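Oxidoreductase, fmn-binding (Shewanella oneidensis, PDB 4AWU) binds flavin mononucleotide and probably acts as an NAD(P)H-dependent oxidoreductase of the Old Yellow Enzyme family, reducing activated carbon-carbon double bonds. Local coordinates at residues H181-Y186 / R233-T238. The protein carries 1 engineered substitution. Residues are numbered along the deposited sequence; the frame is centred on the assembly and turned at random.
With FMN (flavin mononucleotide), chain B; 4CH (4-chlorophenol), chain D.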
# COMPACT_ATOMS: atom_id res chain seq x y z
N HIS A 181 -3.91 2.21 2.54
CA HIS A 181 -2.95 2.98 1.78
C HIS A 181 -3.14 4.46 2.08
O HIS A 181 -4.01 5.11 1.50
CB HIS A 181 -3.10 2.71 0.29
CG HIS A 181 -1.93 3.16 -0.52
ND1 HIS A 181 -0.94 3.98 -0.01
CD2 HIS A 181 -1.57 2.89 -1.80
CE1 HIS A 181 -0.03 4.20 -0.94
NE2 HIS A 181 -0.39 3.55 -2.03
N ALA A 182 -2.33 4.99 2.99
CA ALA A 182 -2.43 6.39 3.37
C ALA A 182 -1.15 7.11 2.96
O ALA A 182 -0.73 8.07 3.60
CB ALA A 182 -2.65 6.52 4.86
N ALA A 183 -0.55 6.66 1.86
CA ALA A 183 0.78 7.10 1.46
C ALA A 183 0.81 7.55 0.01
O ALA A 183 -0.21 7.56 -0.68
CB ALA A 183 1.79 5.96 1.67
N ASN A 184 2.00 7.95 -0.43
CA ASN A 184 2.27 8.28 -1.82
C ASN A 184 1.23 9.17 -2.47
O ASN A 184 0.85 8.97 -3.63
CB ASN A 184 2.47 7.00 -2.64
CG ASN A 184 3.67 6.20 -2.17
OD1 ASN A 184 4.63 6.75 -1.62
ND2 ASN A 184 3.64 4.90 -2.40
N GLY A 185 0.78 10.17 -1.72
CA GLY A 185 -0.01 11.26 -2.26
C GLY A 185 -1.41 10.87 -2.70
O GLY A 185 -2.03 11.59 -3.48
N TYR A 186 -1.91 9.76 -2.19
CA TYR A 186 -3.26 9.33 -2.52
C TYR A 186 -4.27 9.91 -1.53
O TYR A 186 -3.93 10.79 -0.74
CB TYR A 186 -3.31 7.81 -2.63
CG TYR A 186 -2.45 7.32 -3.79
CD1 TYR A 186 -2.75 7.70 -5.09
CD2 TYR A 186 -1.34 6.52 -3.57
CE1 TYR A 186 -1.97 7.27 -6.15
CE2 TYR A 186 -0.56 6.10 -4.63
CZ TYR A 186 -0.88 6.47 -5.91
OH TYR A 186 -0.10 6.04 -6.96
N ARG A 233 -0.27 2.19 5.94
CA ARG A 233 0.98 2.59 5.32
C ARG A 233 1.07 4.09 5.17
O ARG A 233 0.15 4.73 4.65
CB ARG A 233 1.17 1.93 3.96
CG ARG A 233 2.61 2.02 3.49
CD ARG A 233 2.87 1.24 2.23
NE ARG A 233 4.25 0.78 2.21
CZ ARG A 233 4.95 0.51 1.12
NH1 ARG A 233 4.41 0.65 -0.08
NH2 ARG A 233 6.20 0.09 1.24
N LEU A 234 2.18 4.65 5.63
CA LEU A 234 2.44 6.08 5.51
C LEU A 234 3.76 6.28 4.77
O LEU A 234 4.63 5.42 4.78
CB LEU A 234 2.54 6.71 6.90
CG LEU A 234 1.32 6.55 7.81
CD1 LEU A 234 1.63 7.03 9.22
CD2 LEU A 234 0.14 7.30 7.24
N ALA A 235 3.88 7.42 4.10
CA ALA A 235 5.13 7.80 3.46
C ALA A 235 5.46 9.22 3.89
O ALA A 235 5.14 10.18 3.20
CB ALA A 235 5.00 7.73 1.95
N PRO A 236 6.10 9.36 5.06
CA PRO A 236 6.27 10.69 5.67
C PRO A 236 7.10 11.67 4.83
O PRO A 236 6.76 12.85 4.81
CB PRO A 236 7.00 10.38 6.98
CG PRO A 236 6.72 8.95 7.26
CD PRO A 236 6.61 8.29 5.92
N LEU A 237 8.15 11.19 4.16
CA LEU A 237 9.13 12.09 3.56
C LEU A 237 9.20 12.06 2.03
O LEU A 237 9.60 13.04 1.41
CB LEU A 237 10.52 11.83 4.14
CG LEU A 237 10.61 11.97 5.66
CD1 LEU A 237 12.02 11.68 6.13
CD2 LEU A 237 10.16 13.36 6.10
N THR A 238 8.84 10.94 1.42
CA THR A 238 8.77 10.93 -0.04
C THR A 238 7.57 11.75 -0.45
O THR A 238 6.68 12.01 0.36
CB THR A 238 8.68 9.50 -0.63
OG1 THR A 238 7.52 8.84 -0.11
CG2 THR A 238 9.93 8.70 -0.28
N1 FMN B . 3.50 1.06 -2.70
C2 FMN B . 2.20 1.04 -2.25
O2 FMN B . 1.95 1.48 -1.13
N3 FMN B . 1.18 0.55 -3.06
C4 FMN B . 1.46 0.14 -4.34
O4 FMN B . 0.59 -0.45 -4.99
C4A FMN B . 2.77 0.14 -4.78
N5 FMN B . 3.07 -0.29 -6.05
C5A FMN B . 4.37 -0.27 -6.49
C6 FMN B . 4.65 -0.77 -7.75
C7 FMN B . 5.96 -0.83 -8.21
C7M FMN B . 6.23 -1.37 -9.58
C8 FMN B . 6.99 -0.33 -7.40
C8M FMN B . 8.42 -0.42 -7.86
C9 FMN B . 6.71 0.15 -6.13
C9A FMN B . 5.40 0.15 -5.66
N10 FMN B . 5.09 0.64 -4.40
C10 FMN B . 3.79 0.62 -3.96
C1' FMN B . 6.17 1.03 -3.44
C2' FMN B . 6.80 -0.26 -2.90
O2' FMN B . 5.85 -0.94 -2.13
C3' FMN B . 8.04 0.00 -2.05
O3' FMN B . 7.67 0.70 -0.88
C4' FMN B . 9.10 0.78 -2.84
O4' FMN B . 9.32 0.16 -4.09
C5' FMN B . 10.43 0.90 -2.11
O5' FMN B . 10.93 -0.37 -1.76
P FMN B . 12.12 -1.06 -2.60
O1P FMN B . 11.58 -1.38 -3.98
O2P FMN B . 13.28 -0.11 -2.73
O3P FMN B . 12.55 -2.31 -1.88
CL9 4CH D . 3.12 2.04 -9.25
C4 4CH D . 2.77 2.57 -7.65
C5 4CH D . 1.46 2.52 -7.22
C6 4CH D . 1.14 2.94 -5.94
C1 4CH D . 2.14 3.41 -5.10
O7 4CH D . 1.81 3.80 -3.83
C2 4CH D . 3.46 3.45 -5.53
C3 4CH D . 3.77 3.04 -6.82
O HOH W 1 1.78 9.36 3.85
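Ala182 N donates to Arg233 O across 3.0 Å, a bond bent to 136° that ties the end of strand 177-181 to strand 230-234. Packing is close just beyond it: the Ala183 methyl sits against the chain between Leu234 and Ala235, with Ala183 CB and Ala235 CB 3.7 Å apart, and Leu234 CD2 touches the Ala182 methyl. Alongside, one water bridges the segments, donating to Ala182 O and accepting from Ala235 N. The looser end is at Thr238, which crosses Asn184 obliquely and whose hydroxyl bonds Asp273. These are the C-terminal ends of neighbouring strands, the fourth and fifth, in an eight-stranded TIM barrel, where the flavin lies. With CG anti to the backbone N (chi1 -164°), Arg233 runs extended to the cofactor; NH1 bonds FMN O2 at 2.8 Å and also O2', while NH2 takes O3' at 2.7 Å. Positive charge beside O2 would probably stabilise negative charge on the reduced flavin. His181 lays one ring face under that same O2, and its NE2 and the chlorophenol O7 share a hydrogen bond of 2.9 Å. ND1 accepts from Ala183 N, 25° out of the ring plane, steadying the ring's rotation. Replacing His181 by an alanine would probably leave the phenol oxygen without this partner and Ala183 N without its acceptor, freeing the ligand to shift. Beside His181, Tyr186 turns its ring edge toward O7.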